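Local coordinates for protein cadherin-23 (Mus musculus, PDB 5UZ8) that is a calcium-binding cadherin that probably mediates adhesion between sensory-cell processes and carries force in hearing mechanotransduction, at residues R220-E234 / L305-V318. Sequence-based numbering, arbitrary orientation.
Sequences RPQFSKPQFSTSVYE and LWGTTMLLVEVIDV
Arg220 grips Trp306 side-on: NE and NH2 both donate to the carbonyl O of Trp306, NE at 2.8 Å and in the carbonyl plane, NH2 from above it, while NH2 also lies over the indole six-membered ring in a cation-pi contact, the guanidinium nearly upright on the ring (planes 84° apart). Thr309 parts its two branches: OG1, anti to the backbone N (chi1 -174°), donates to Lys225 O at 2.8 Å on a lone pair, and CG2 sits over the centre of the Phe223 ring, 3.5 Å from its centroid. The edge of Phe228 faces that same OG1. Strands 227-233 and 306-316, first and last of a cadherin repeat, a Greek-key beta sandwich, pair in parallel through backbone hydrogen bonds from Met310 N - Pro226 O to Glu234 N - Ile316 O; 290-298 flanks 306-316 on the other side. Gln227, bent at chi2 (70°), turns NE2 back, so Phe228 O accepts two hydrogen bonds, from NE2 and Leu312 N, on opposite faces of the carbonyl plane. On the face bearing Phe228, Val232 CG2 meets Val313 CG1 at 3.7 Å; on the other, Ile316 CD1 lies over the Tyr233 ring, toward its rim. Glu234 OE2 lies 4.1 Å from Asp317 OD2, a like-charge approach that may raise the proton affinity of either carboxylate. Glu234 OE1 takes the N-H of Val318 from above the carboxylate plane, at 3.2 Å. An alanine here is likely to leave Val318 N without this acceptor and the backbone after strand 306-316 freer to move.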
ATOM      1  N   ARG A 220       6.077 -33.351  -6.706  1.00 15.51           N
ATOM      2  CA  ARG A 220       6.872 -34.546  -6.804  1.00 15.45           C
ATOM      3  C   ARG A 220       7.531 -34.596  -8.181  1.00 15.67           C
ATOM      4  O   ARG A 220       7.005 -34.070  -9.153  1.00 16.07           O
ATOM      5  CB  ARG A 220       6.042 -35.815  -6.524  1.00 15.89           C
ATOM      6  CG  ARG A 220       5.173 -36.234  -7.687  1.00 16.33           C
ATOM      7  CD  ARG A 220       4.228 -37.342  -7.333  1.00 16.87           C
ATOM      8  NE  ARG A 220       4.916 -38.580  -7.003  1.00 16.46           N
ATOM      9  CZ  ARG A 220       4.291 -39.726  -6.766  1.00 17.48           C
ATOM     10  NH1 ARG A 220       2.971 -39.815  -6.896  1.00 18.28           N
ATOM     11  NH2 ARG A 220       4.987 -40.812  -6.422  1.00 17.61           N
ATOM     12  N   PRO A 221       8.707 -35.213  -8.259  1.00 15.58           N
ATOM     13  CA  PRO A 221       9.365 -35.467  -9.542  1.00 15.95           C
ATOM     14  C   PRO A 221       8.492 -36.286 -10.493  1.00 16.57           C
ATOM     15  O   PRO A 221       7.746 -37.158 -10.030  1.00 16.62           O
ATOM     16  CB  PRO A 221      10.588 -36.265  -9.142  1.00 15.51           C
ATOM     17  CG  PRO A 221      10.853 -35.862  -7.731  1.00 15.44           C
ATOM     18  CD  PRO A 221       9.509 -35.686  -7.115  1.00 15.55           C
ATOM     19  N   GLN A 222       8.544 -35.972 -11.780  1.00 17.78           N
ATOM     20  CA  GLN A 222       7.740 -36.669 -12.799  1.00 19.78           C
ATOM     21  C   GLN A 222       8.608 -37.055 -13.931  1.00 19.70           C
ATOM     22  O   GLN A 222       9.409 -36.230 -14.401  1.00 19.93           O
ATOM     23  CB  GLN A 222       6.737 -35.745 -13.555  1.00 22.61           C
ATOM     24  CG  GLN A 222       5.687 -35.080 -12.805  1.00 24.16           C
ATOM     25  CD  GLN A 222       4.840 -34.236 -13.763  1.00 26.24           C
ATOM     26  OE1 GLN A 222       5.130 -33.045 -14.009  1.00 27.15           O
ATOM     27  NE2 GLN A 222       3.840 -34.869 -14.354  1.00 26.85           N
ATOM     28  N   PHE A 223       8.364 -38.254 -14.447  1.00 20.11           N
ATOM     29  CA  PHE A 223       8.800 -38.608 -15.801  1.00 20.94           C
ATOM     30  C   PHE A 223       7.688 -38.352 -16.846  1.00 23.20           C
ATOM     31  O   PHE A 223       6.487 -38.306 -16.536  1.00 23.65           O
ATOM     32  CB  PHE A 223       9.232 -40.066 -15.818  1.00 20.16           C
ATOM     33  CG  PHE A 223      10.441 -40.352 -14.970  1.00 18.56           C
ATOM     34  CD1 PHE A 223      11.721 -40.262 -15.504  1.00 18.51           C
ATOM     35  CD2 PHE A 223      10.309 -40.711 -13.643  1.00 18.03           C
ATOM     36  CE1 PHE A 223      12.842 -40.549 -14.735  1.00 17.49           C
ATOM     37  CE2 PHE A 223      11.426 -41.003 -12.855  1.00 16.88           C
ATOM     38  CZ  PHE A 223      12.695 -40.910 -13.402  1.00 17.15           C
ATOM     39  N   SER A 224       8.098 -38.237 -18.101  1.00 25.25           N
ATOM     40  CA  SER A 224       7.180 -37.875 -19.192  1.00 27.74           C
ATOM     41  C   SER A 224       6.155 -38.955 -19.533  1.00 28.37           C
ATOM     42  O   SER A 224       5.068 -38.649 -20.024  1.00 30.76           O
ATOM     43  CB  SER A 224       7.978 -37.545 -20.449  1.00 29.28           C
ATOM     44  OG  SER A 224       8.666 -38.692 -20.909  1.00 29.54           O
ATOM     45  N   LYS A 225       6.508 -40.215 -19.282  1.00 27.76           N
ATOM     46  CA  LYS A 225       5.589 -41.318 -19.499  1.00 28.12           C
ATOM     47  C   LYS A 225       5.910 -42.462 -18.541  1.00 26.36           C
ATOM     48  O   LYS A 225       6.978 -42.475 -17.955  1.00 24.13           O
ATOM     49  CB  LYS A 225       5.673 -41.766 -20.970  1.00 30.18           C
ATOM     50  CG  LYS A 225       7.049 -42.227 -21.410  1.00 29.63           C
ATOM     51  CD  LYS A 225       7.099 -42.513 -22.899  1.00 31.89           C
ATOM     52  CE  LYS A 225       8.509 -42.873 -23.309  1.00 31.33           C
ATOM     53  NZ  LYS A 225       8.577 -43.375 -24.699  1.00 33.16           N
ATOM     54  N   PRO A 226       4.975 -43.406 -18.374  1.00 27.18           N
ATOM     55  CA  PRO A 226       5.150 -44.463 -17.403  1.00 26.91           C
ATOM     56  C   PRO A 226       6.012 -45.652 -17.846  1.00 26.36           C
ATOM     57  O   PRO A 226       6.326 -46.507 -17.006  1.00 26.33           O
ATOM     58  CB  PRO A 226       3.708 -44.912 -17.120  1.00 28.47           C
ATOM     59  CG  PRO A 226       2.992 -44.680 -18.421  1.00 30.60           C
ATOM     60  CD  PRO A 226       3.614 -43.416 -18.956  1.00 29.89           C
ATOM     61  N   GLN A 227       6.376 -45.732 -19.129  1.00 27.36           N
ATOM     62  CA  GLN A 227       7.101 -46.906 -19.654  1.00 27.46           C
ATOM     63  C   GLN A 227       8.046 -46.465 -20.767  1.00 27.15           C
ATOM     64  O   GLN A 227       7.621 -45.874 -21.764  1.00 27.99           O
ATOM     65  CB  GLN A 227       6.126 -47.979 -20.146  1.00 29.96           C
ATOM     66  CG  GLN A 227       6.761 -49.282 -20.653  1.00 30.54           C
ATOM     67  CD  GLN A 227       7.380 -50.132 -19.544  1.00 29.91           C
ATOM     68  OE1 GLN A 227       6.663 -50.718 -18.716  1.00 31.40           O
ATOM     69  NE2 GLN A 227       8.703 -50.225 -19.533  1.00 27.69           N
ATOM     70  N   PHE A 228       9.339 -46.680 -20.546  1.00 25.04           N
ATOM     71  CA  PHE A 228      10.339 -46.482 -21.573  1.00 25.69           C
ATOM     72  C   PHE A 228      10.823 -47.868 -21.946  1.00 26.20           C
ATOM     73  O   PHE A 228      10.749 -48.791 -21.130  1.00 24.84           O
ATOM     74  CB  PHE A 228      11.513 -45.685 -21.055  1.00 24.43           C
ATOM     75  CG  PHE A 228      11.178 -44.257 -20.751  1.00 24.54           C
ATOM     76  CD1 PHE A 228      10.485 -43.929 -19.599  1.00 23.93           C
ATOM     77  CD2 PHE A 228      11.541 -43.246 -21.623  1.00 25.65           C
ATOM     78  CE1 PHE A 228      10.179 -42.610 -19.312  1.00 23.87           C
ATOM     79  CE2 PHE A 228      11.208 -41.920 -21.351  1.00 25.60           C
ATOM     80  CZ  PHE A 228      10.533 -41.606 -20.196  1.00 24.92           C
ATOM     81  N   SER A 229      11.329 -47.999 -23.167  1.00 27.92           N
ATOM     82  CA  SER A 229      11.848 -49.283 -23.658  0.50 28.28           C
ATOM     83  C   SER A 229      13.120 -49.042 -24.447  1.00 28.98           C
ATOM     84  O   SER A 229      13.205 -48.085 -25.219  1.00 29.07           O
ATOM     85  CB  SER A 229      10.824 -49.987 -24.544  0.50 30.42           C
ATOM     86  OG  SER A 229      10.455 -49.160 -25.631  0.50 32.23           O
ATOM     87  N   THR A 230      14.115 -49.910 -24.245  1.00 28.66           N
ATOM     88  CA  THR A 230      15.356 -49.815 -24.997  1.00 29.55           C
ATOM     89  C   THR A 230      15.975 -51.196 -25.182  1.00 28.72           C
ATOM     90  O   THR A 230      15.487 -52.190 -24.624  1.00 26.85           O
ATOM     91  CB  THR A 230      16.372 -48.872 -24.303  1.00 29.58           C
ATOM     92  OG1 THR A 230      17.494 -48.673 -25.182  1.00 32.46           O
ATOM     93  CG2 THR A 230      16.845 -49.463 -22.995  1.00 28.25           C
ATOM     94  N   SER A 231      17.030 -51.242 -25.987  1.00 29.27           N
ATOM     95  CA  SER A 231      17.710 -52.497 -26.299  1.00 29.32           C
ATOM     96  C   SER A 231      19.175 -52.331 -26.095  1.00 28.03           C
ATOM     97  O   SER A 231      19.738 -51.274 -26.387  1.00 29.18           O
ATOM     98  CB  SER A 231      17.494 -52.922 -27.759  1.00 32.45           C
ATOM     99  OG  SER A 231      16.147 -53.244 -28.012  1.00 35.33           O
ATOM    100  N   VAL A 232      19.808 -53.406 -25.662  1.00 26.12           N
ATOM    101  CA  VAL A 232      21.240 -53.458 -25.498  1.00 25.19           C
ATOM    102  C   VAL A 232      21.717 -54.680 -26.285  1.00 24.91           C
ATOM    103  O   VAL A 232      21.101 -55.750 -26.200  1.00 23.74           O
ATOM    104  CB  VAL A 232      21.572 -53.602 -23.983  1.00 24.29           C
ATOM    105  CG1 VAL A 232      23.053 -53.652 -23.728  1.00 24.57           C
ATOM    106  CG2 VAL A 232      20.964 -52.433 -23.226  1.00 23.95           C
ATOM    107  N   TYR A 233      22.826 -54.549 -27.002  1.00 25.72           N
ATOM    108  CA  TYR A 233      23.438 -55.730 -27.636  1.00 26.73           C
ATOM    109  C   TYR A 233      23.941 -56.726 -26.589  1.00 25.14           C
ATOM    110  O   TYR A 233      24.425 -56.327 -25.543  1.00 24.96           O
ATOM    111  CB  TYR A 233      24.578 -55.352 -28.595  1.00 29.13           C
ATOM    112  CG  TYR A 233      24.078 -54.732 -29.874  1.00 31.87           C
ATOM    113  CD1 TYR A 233      23.457 -55.516 -30.853  1.00 33.32           C
ATOM    114  CD2 TYR A 233      24.192 -53.358 -30.100  1.00 33.67           C
ATOM    115  CE1 TYR A 233      22.960 -54.934 -32.023  1.00 36.14           C
ATOM    116  CE2 TYR A 233      23.719 -52.782 -31.275  1.00 35.92           C
ATOM    117  CZ  TYR A 233      23.099 -53.571 -32.217  1.00 37.20           C
ATOM    118  OH  TYR A 233      22.636 -52.991 -33.380  1.00 41.84           O
ATOM    119  N   GLU A 234      23.769 -58.015 -26.865  1.00 25.25           N
ATOM    120  CA  GLU A 234      24.397 -59.088 -26.087  1.00 24.99           C
ATOM    121  C   GLU A 234      25.915 -58.864 -26.008  1.00 25.30           C
ATOM    122  O   GLU A 234      26.491 -58.283 -26.931  1.00 25.11           O
ATOM    123  CB  GLU A 234      24.115 -60.458 -26.735  1.00 25.90           C
ATOM    124  CG  GLU A 234      24.625 -60.593 -28.173  1.00 27.37           C
ATOM    125  CD  GLU A 234      24.324 -61.941 -28.825  1.00 29.00           C
ATOM    126  OE1 GLU A 234      24.657 -62.091 -30.029  1.00 30.28           O
ATOM    127  OE2 GLU A 234      23.723 -62.836 -28.179  1.00 29.25           O
ATOM    128  N   LEU A 305      10.414 -36.004  -1.901  1.00 17.35           N
ATOM    129  CA  LEU A 305       9.360 -36.590  -2.738  1.00 16.57           C
ATOM    130  C   LEU A 305      10.012 -37.366  -3.876  1.00 15.60           C
ATOM    131  O   LEU A 305      11.071 -36.980  -4.374  1.00 15.05           O
ATOM    132  CB  LEU A 305       8.444 -35.528  -3.342  1.00 16.03           C
ATOM    133  CG  LEU A 305       7.783 -34.592  -2.332  1.00 16.36           C
ATOM    134  CD1 LEU A 305       6.979 -33.478  -3.001  1.00 16.06           C
ATOM    135  CD2 LEU A 305       6.950 -35.433  -1.367  1.00 17.90           C
ATOM    136  N   TRP A 306       9.368 -38.458  -4.260  1.00 15.66           N
ATOM    137  CA  TRP A 306       9.818 -39.291  -5.392  1.00 15.18           C
ATOM    138  C   TRP A 306       8.766 -39.431  -6.501  1.00 15.06           C
ATOM    139  O   TRP A 306       7.556 -39.240  -6.286  1.00 15.09           O
ATOM    140  CB  TRP A 306      10.213 -40.707  -4.898  1.00 16.15           C
ATOM    141  CG  TRP A 306       9.089 -41.439  -4.253  1.00 17.01           C
ATOM    142  CD1 TRP A 306       8.753 -41.393  -2.924  1.00 18.05           C
ATOM    143  CD2 TRP A 306       8.113 -42.273  -4.882  1.00 17.65           C
ATOM    144  NE1 TRP A 306       7.635 -42.127  -2.699  1.00 19.21           N
ATOM    145  CE2 TRP A 306       7.227 -42.703  -3.874  1.00 18.91           C
ATOM    146  CE3 TRP A 306       7.879 -42.679  -6.208  1.00 17.49           C
ATOM    147  CZ2 TRP A 306       6.127 -43.526  -4.130  1.00 20.18           C
ATOM    148  CZ3 TRP A 306       6.793 -43.537  -6.461  1.00 18.60           C
ATOM    149  CH2 TRP A 306       5.929 -43.938  -5.428  1.00 20.02           C
ATOM    150  N   GLY A 307       9.266 -39.797  -7.691  1.00 14.55           N
ATOM    151  CA  GLY A 307       8.462 -40.194  -8.811  1.00 15.07           C
ATOM    152  C   GLY A 307       9.206 -41.340  -9.496  1.00 15.03           C
ATOM    153  O   GLY A 307      10.428 -41.445  -9.381  1.00 14.13           O
ATOM    154  N   THR A 308       8.471 -42.194 -10.192  1.00 16.33           N
ATOM    155  CA  THR A 308       9.072 -43.327 -10.873  1.00 16.91           C
ATOM    156  C   THR A 308       8.584 -43.456 -12.318  1.00 17.72           C
ATOM    157  O   THR A 308       7.599 -42.846 -12.738  1.00 17.85           O
ATOM    158  CB  THR A 308       8.792 -44.690 -10.187  1.00 18.26           C
ATOM    159  OG1 THR A 308       7.386 -44.932 -10.128  1.00 20.26           O
ATOM    160  CG2 THR A 308       9.389 -44.754  -8.788  1.00 18.61           C
ATOM    161  N   THR A 309       9.326 -44.250 -13.058  1.00 17.60           N
ATOM    162  CA  THR A 309       8.880 -44.775 -14.330  1.00 18.55           C
ATOM    163  C   THR A 309       9.506 -46.148 -14.502  1.00 19.46           C
ATOM    164  O   THR A 309      10.392 -46.533 -13.724  1.00 18.57           O
ATOM    165  CB  THR A 309       9.250 -43.828 -15.478  1.00 18.28           C
ATOM    166  OG1 THR A 309       8.675 -44.318 -16.692  1.00 19.35           O
ATOM    167  CG2 THR A 309      10.740 -43.707 -15.637  1.00 17.56           C
ATOM    168  N   MET A 310       8.992 -46.899 -15.476  1.00 21.19           N
ATOM    169  CA  MET A 310       9.512 -48.224 -15.760  0.50 21.87           C
ATOM    170  C   MET A 310      10.379 -48.174 -17.013  1.00 21.92           C
ATOM    171  O   MET A 310      10.133 -47.376 -17.928  1.00 21.33           O
ATOM    172  CB  MET A 310       8.366 -49.240 -15.901  0.50 23.67           C
ATOM    173  CG  MET A 310       7.546 -49.431 -14.624  0.50 24.84           C
ATOM    174  SD  MET A 310       8.561 -49.739 -13.160  0.50 24.56           S
ATOM    175  CE  MET A 310       7.387 -49.645 -11.804  0.50 25.36           C
ATOM    176  N   LEU A 311      11.409 -49.024 -17.036  1.00 21.42           N
ATOM    177  CA  LEU A 311      12.355 -49.069 -18.150  1.00 21.60           C
ATOM    178  C   LEU A 311      12.498 -50.537 -18.563  1.00 22.63           C
ATOM    179  O   LEU A 311      13.011 -51.347 -17.785  1.00 21.47           O
ATOM    180  CB  LEU A 311      13.708 -48.485 -17.757  1.00 21.30           C
ATOM    181  CG  LEU A 311      14.861 -48.637 -18.770  1.00 22.10           C
ATOM    182  CD1 LEU A 311      14.542 -47.961 -20.089  1.00 23.14           C
ATOM    183  CD2 LEU A 311      16.190 -48.133 -18.210  1.00 22.12           C
ATOM    184  N   LEU A 312      11.978 -50.871 -19.737  1.00 23.36           N
ATOM    185  CA  LEU A 312      12.109 -52.222 -20.277  1.00 24.65           C
ATOM    186  C   LEU A 312      13.446 -52.281 -21.010  1.00 24.24           C
ATOM    187  O   LEU A 312      13.737 -51.412 -21.826  1.00 23.54           O
ATOM    188  CB  LEU A 312      10.975 -52.534 -21.233  1.00 27.23           C
ATOM    189  CG  LEU A 312      11.150 -53.759 -22.125  1.00 29.93           C
ATOM    190  CD1 LEU A 312      11.492 -55.041 -21.340  1.00 30.39           C
ATOM    191  CD2 LEU A 312       9.893 -53.923 -22.973  1.00 32.37           C
ATOM    192  N   VAL A 313      14.269 -53.282 -20.694  1.00 23.69           N
ATOM    193  CA  VAL A 313      15.522 -53.488 -21.431  1.00 23.16           C
ATOM    194  C   VAL A 313      15.531 -54.880 -22.030  1.00 24.15           C
ATOM    195  O   VAL A 313      15.427 -55.863 -21.298  1.00 23.66           O
ATOM    196  CB  VAL A 313      16.736 -53.353 -20.523  1.00 22.23           C
ATOM    197  CG1 VAL A 313      18.015 -53.483 -21.348  1.00 22.57           C
ATOM    198  CG2 VAL A 313      16.699 -52.034 -19.775  1.00 21.40           C
ATOM    199  N   GLU A 314      15.599 -54.958 -23.353  1.00 25.27           N
ATOM    200  CA  GLU A 314      15.726 -56.242 -24.049  0.50 26.28           C
ATOM    201  C   GLU A 314      17.142 -56.368 -24.586  1.00 25.72           C
ATOM    202  O   GLU A 314      17.825 -55.368 -24.811  1.00 25.10           O
ATOM    203  CB  GLU A 314      14.679 -56.400 -25.167  0.50 28.70           C
ATOM    204  CG  GLU A 314      14.867 -55.513 -26.395  0.50 30.05           C
ATOM    205  CD  GLU A 314      14.078 -55.999 -27.605  0.50 32.62           C
ATOM    206  OE1 GLU A 314      14.293 -55.452 -28.718  0.50 33.71           O
ATOM    207  OE2 GLU A 314      13.249 -56.930 -27.440  0.50 33.65           O
ATOM    208  N   VAL A 315      17.597 -57.598 -24.763  1.00 25.63           N
ATOM    209  CA  VAL A 315      18.957 -57.814 -25.213  1.00 25.94           C
ATOM    210  C   VAL A 315      18.851 -58.358 -26.626  1.00 28.11           C
ATOM    211  O   VAL A 315      18.121 -59.321 -26.855  1.00 28.21           O
ATOM    212  CB  VAL A 315      19.729 -58.791 -24.305  1.00 25.24           C
ATOM    213  CG1 VAL A 315      21.156 -58.960 -24.802  1.00 25.29           C
ATOM    214  CG2 VAL A 315      19.721 -58.306 -22.853  1.00 24.49           C
ATOM    215  N   ILE A 316      19.560 -57.746 -27.557  1.00 29.42           N
ATOM    216  CA  ILE A 316      19.433 -58.156 -28.964  1.00 33.39           C
ATOM    217  C   ILE A 316      20.705 -58.850 -29.452  1.00 34.81           C
ATOM    218  O   ILE A 316      21.826 -58.536 -29.017  1.00 31.53           O
ATOM    219  CB  ILE A 316      19.035 -56.990 -29.896  1.00 34.96           C
ATOM    220  CG1 ILE A 316      19.999 -55.812 -29.754  1.00 35.20           C
ATOM    221  CG2 ILE A 316      17.598 -56.556 -29.599  1.00 35.59           C
ATOM    222  CD1 ILE A 316      19.582 -54.567 -30.509  1.00 37.47           C
ATOM    223  N   ASP A 317      20.493 -59.796 -30.369  1.00 38.82           N
ATOM    224  CA  ASP A 317      21.560 -60.569 -30.975  1.00 41.93           C
ATOM    225  C   ASP A 317      22.316 -59.601 -31.894  1.00 44.71           C
ATOM    226  O   ASP A 317      21.723 -58.689 -32.465  1.00 46.43           O
ATOM    227  CB  ASP A 317      20.990 -61.787 -31.755  1.00 44.41           C
ATOM    228  CG  ASP A 317      20.132 -62.763 -30.857  1.00 44.48           C
ATOM    229  OD1 ASP A 317      18.987 -62.421 -30.501  1.00 45.26           O
ATOM    230  OD2 ASP A 317      20.576 -63.896 -30.558  1.00 43.68           O
ATOM    231  N   VAL A 318      23.622 -59.781 -32.028  1.00 46.73           N
ATOM    232  CA  VAL A 318      24.481 -58.731 -32.622  1.00 49.81           C
ATOM    233  C   VAL A 318      24.025 -58.185 -34.007  1.00 52.25           C
ATOM    234  O   VAL A 318      24.011 -58.891 -35.017  1.00 52.38           O
ATOM    235  CB  VAL A 318      25.957 -59.199 -32.674  1.00 50.91           C
ATOM    236  CG1 VAL A 318      26.834 -58.177 -33.412  1.00 52.95           C
ATOM    237  CG2 VAL A 318      26.473 -59.445 -31.256  1.00 49.17           C
TER
HETATM  238  O   HOH W   1       6.733 -40.188 -12.814  1.00 21.30           O